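Endo-1,4-beta-xylanase (PDB 1H12) hydrolyses internal beta-1,4 linkages of xylan, as a cold-adapted family 8 glycoside hydrolase from Pseudoalteromonas haloplanktis. Local coordinates at residues A[280-284]-A[381-385]. Numbering follows the deposited sequence.
Sequences FDAWR and YNGSL. With XYP (beta-D-xylopyranose), chain B.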
ATOM      1  N   PHE A 280      11.529  -3.072  -2.844  1.00 10.04           N
ATOM      2  CA  PHE A 280      10.661  -2.263  -2.027  1.00 10.05           C
ATOM      3  C   PHE A 280       9.181  -2.403  -2.361  1.00  8.34           C
ATOM      4  O   PHE A 280       8.382  -2.527  -1.449  1.00  9.13           O
ATOM      5  CB  PHE A 280      11.147  -0.810  -2.111  1.00 12.11           C
ATOM      6  CG  PHE A 280      12.697  -0.754  -1.915  1.00 16.79           C
ATOM      7  CD1 PHE A 280      13.214  -0.919  -0.639  1.00 19.73           C
ATOM      8  CD2 PHE A 280      13.613  -0.771  -3.019  1.00 20.37           C
ATOM      9  CE1 PHE A 280      14.604  -0.956  -0.415  1.00 22.54           C
ATOM     10  CE2 PHE A 280      14.980  -0.814  -2.761  1.00 23.89           C
ATOM     11  CZ  PHE A 280      15.447  -0.906  -1.477  1.00 24.70           C
ATOM     12  N   ASP A 281       8.808  -2.369  -3.637  1.00  8.40           N
ATOM     13  CA  ASP A 281       7.424  -2.584  -3.982  1.00  7.85           C
ATOM     14  C   ASP A 281       6.974  -3.984  -3.535  1.00  7.86           C
ATOM     15  O   ASP A 281       5.926  -4.152  -2.919  1.00  7.98           O
ATOM     16  CB  ASP A 281       7.154  -2.433  -5.476  1.00  7.90           C
ATOM     17  CG  ASP A 281       6.824  -1.045  -5.925  1.00 11.99           C
ATOM     18  OD1 ASP A 281       6.880  -0.096  -5.062  1.00 16.81           O
ATOM     19  OD2 ASP A 281       6.459  -0.827  -7.090  1.00 10.69           O
ATOM     20  N   ALA A 282       7.783  -4.984  -3.878  1.00  7.55           N
ATOM     21  CA  ALA A 282       7.424  -6.364  -3.610  1.00  7.33           C
ATOM     22  C   ALA A 282       7.177  -6.641  -2.163  1.00  7.14           C
ATOM     23  O   ALA A 282       6.402  -7.547  -1.829  1.00  7.46           O
ATOM     24  CB  ALA A 282       8.446  -7.302  -4.202  1.00  7.80           C
ATOM     25  N   TRP A 283       7.804  -5.903  -1.252  1.00  7.22           N
ATOM     26  CA  TRP A 283       7.549  -6.049   0.169  1.00  7.80           C
ATOM     27  C   TRP A 283       6.053  -6.070   0.471  1.00  7.52           C
ATOM     28  O   TRP A 283       5.616  -6.748   1.399  1.00  8.14           O
ATOM     29  CB  TRP A 283       8.104  -4.917   1.016  1.00  8.44           C
ATOM     30  CG  TRP A 283       9.594  -4.736   1.094  1.00  7.60           C
ATOM     31  CD1 TRP A 283      10.596  -5.495   0.543  1.00  8.04           C
ATOM     32  CD2 TRP A 283      10.239  -3.665   1.781  1.00  8.24           C
ATOM     33  NE1 TRP A 283      11.803  -4.948   0.865  1.00  8.46           N
ATOM     34  CE2 TRP A 283      11.602  -3.816   1.609  1.00  8.44           C
ATOM     35  CE3 TRP A 283       9.772  -2.586   2.540  1.00  9.10           C
ATOM     36  CZ2 TRP A 283      12.488  -2.910   2.153  1.00 11.59           C
ATOM     37  CZ3 TRP A 283      10.630  -1.714   3.079  1.00 11.10           C
ATOM     38  CH2 TRP A 283      11.977  -1.856   2.871  1.00 12.22           C
ATOM     39  N   ARG A 284       5.307  -5.228  -0.248  1.00  6.96           N
ATOM     40  CA  ARG A 284       3.908  -5.027   0.085  1.00  7.27           C
ATOM     41  C   ARG A 284       3.005  -6.159  -0.368  1.00  7.28           C
ATOM     42  O   ARG A 284       1.854  -6.196   0.053  1.00  7.89           O
ATOM     43  CB  ARG A 284       3.403  -3.691  -0.542  1.00  8.18           C
ATOM     44  CG  ARG A 284       4.157  -2.478  -0.048  1.00  8.90           C
ATOM     45  CD  ARG A 284       3.474  -1.175  -0.399  1.00  8.93           C
ATOM     46  NE  ARG A 284       3.295  -0.867  -1.817  1.00  8.34           N
ATOM     47  CZ  ARG A 284       4.194  -0.276  -2.581  1.00  7.89           C
ATOM     48  NH1 ARG A 284       5.418  -0.099  -2.167  1.00  9.72           N
ATOM     49  NH2 ARG A 284       3.853   0.165  -3.745  1.00  9.28           N
ATOM     50  N   TYR A 381       9.551   5.559   3.739  1.00 10.21           N
ATOM     51  CA  TYR A 381       8.913   4.328   3.314  1.00 11.29           C
ATOM     52  C   TYR A 381       8.727   3.409   4.520  1.00 11.31           C
ATOM     53  O   TYR A 381       7.597   2.823   4.711  1.00 12.56           O
ATOM     54  CB  TYR A 381       9.597   3.677   2.166  1.00 12.50           C
ATOM     55  CG  TYR A 381       8.913   2.451   1.566  1.00 12.22           C
ATOM     56  CD1 TYR A 381       7.602   2.443   1.215  1.00 14.44           C
ATOM     57  CD2 TYR A 381       9.594   1.261   1.337  1.00 11.62           C
ATOM     58  CE1 TYR A 381       6.979   1.315   0.740  1.00 14.50           C
ATOM     59  CE2 TYR A 381       9.045   0.209   0.771  1.00 12.48           C
ATOM     60  CZ  TYR A 381       7.669   0.200   0.484  1.00 11.93           C
ATOM     61  OH  TYR A 381       6.997  -0.911   0.001  1.00 10.91           O
ATOM     62  N   ASN A 382       9.746   3.339   5.396  1.00  9.73           N
ATOM     63  CA  ASN A 382       9.606   2.561   6.626  1.00  9.63           C
ATOM     64  C   ASN A 382       8.464   3.031   7.499  1.00  8.38           C
ATOM     65  O   ASN A 382       7.691   2.223   8.005  1.00  9.14           O
ATOM     66  CB  ASN A 382      10.911   2.552   7.401  1.00  9.95           C
ATOM     67  CG  ASN A 382      11.996   1.704   6.710  1.00 11.80           C
ATOM     68  OD1 ASN A 382      13.168   2.198   6.566  1.00 17.48           O
ATOM     69  ND2 ASN A 382      11.699   0.545   6.346  1.00 10.23           N
ATOM     70  N   GLY A 383       8.353   4.333   7.697  1.00  8.58           N
ATOM     71  CA  GLY A 383       7.363   4.910   8.556  1.00  8.38           C
ATOM     72  C   GLY A 383       5.957   4.852   7.970  1.00  7.90           C
ATOM     73  O   GLY A 383       4.989   4.663   8.708  1.00  8.24           O
ATOM     74  N   SER A 384       5.828   4.997   6.650  1.00  8.04           N
ATOM     75  CA  SER A 384       4.517   4.904   6.045  1.00  8.29           C
ATOM     76  C   SER A 384       3.947   3.487   6.209  1.00  7.66           C
ATOM     77  O   SER A 384       2.772   3.303   6.527  1.00  8.38           O
ATOM     78  CB  SER A 384       4.595   5.252   4.580  1.00  8.65           C
ATOM     79  OG  SER A 384       4.862   6.617   4.335  1.00  9.42           O
ATOM     80  N   LEU A 385       4.779   2.477   5.954  1.00  8.00           N
ATOM     81  CA  LEU A 385       4.335   1.105   6.138  1.00  8.14           C
ATOM     82  C   LEU A 385       4.110   0.773   7.582  1.00  8.06           C
ATOM     83  O   LEU A 385       3.190   0.007   7.908  1.00  8.79           O
ATOM     84  CB  LEU A 385       5.325   0.119   5.526  1.00  8.87           C
ATOM     85  CG  LEU A 385       5.365   0.104   4.006  1.00 10.29           C
ATOM     86  CD1 LEU A 385       6.421  -0.912   3.513  1.00 14.15           C
ATOM     87  CD2 LEU A 385       4.050  -0.192   3.401  1.00 15.97           C
TER
HETATM   88  O1  XYP B 501      17.121   2.841   9.223  0.65 33.23           O
HETATM   89  C1  XYP B 501      17.504   2.077   8.065  0.65 32.06           C
HETATM   90  C2  XYP B 501      16.318   1.578   7.414  0.65 28.91           C
HETATM   91  C3  XYP B 501      16.572   0.798   6.178  0.65 25.34           C
HETATM   92  C4  XYP B 501      17.706   1.444   5.366  0.65 29.72           C
HETATM   93  C5  XYP B 501      18.877   1.846   6.244  0.65 31.37           C
HETATM   94  O2  XYP B 501      15.447   0.829   8.265  0.65 30.33           O
HETATM   95  O3  XYP B 501      15.373   0.610   5.430  0.65 19.84           O
HETATM   96  O4  XYP B 501      18.109   0.664   4.273  0.65 32.92           O
HETATM   97  O5  XYP B 501      18.395   2.669   7.312  0.65 30.28           O
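Residues 280-284 lead into helix 283-296, and 381-385 form a turn of helix 379-392. The CA atoms of Phe-280 and Tyr-381 are 8.7 Å apart and those of Arg-284 and Leu-385 8.6 Å, so the backbones keep nearly the same spacing at both places and side chains fill the gap. Tyr-381 is the residue most covered by the facing segment, its side chain reaching across. Tyr-381 OH donates to Phe-280 O (2.6 Å) and accepts from Arg-284 NH1 (2.8 Å), so one hydroxyl ties a backbone carbonyl to a guanidinium. Arg-284 is in turn held by Asp-281 in a salt bridge, NH1 to OD1 3.2 Å, while its NH2 also pairs with Glu-78 and Asp-144; the buried arginine thus sits amid three acids. The Tyr-381 ring runs nearly parallel to the six-membered ring of Trp-283 (planes at 21°, centroids 5.1 Å apart) but is displaced sideways, leaving little face-to-face overlap. Leu-385 CD1 meets the edge of the Trp-283 indole at CE3 (3.9 Å), and its CD2 lies 4.0 Å from Arg-284 CD. Asn-382 belongs to the observed xylose pocket together with Gln-327, whose carbonyl takes the indole NH of Trp-283. The contact joins two helices of the (alpha/alpha)6 barrel beside the sugar site, with Trp-82 of helix 77-89 against Arg-284 and Tyr-381, and helix 342-351 touching Trp-283 and Asn-382.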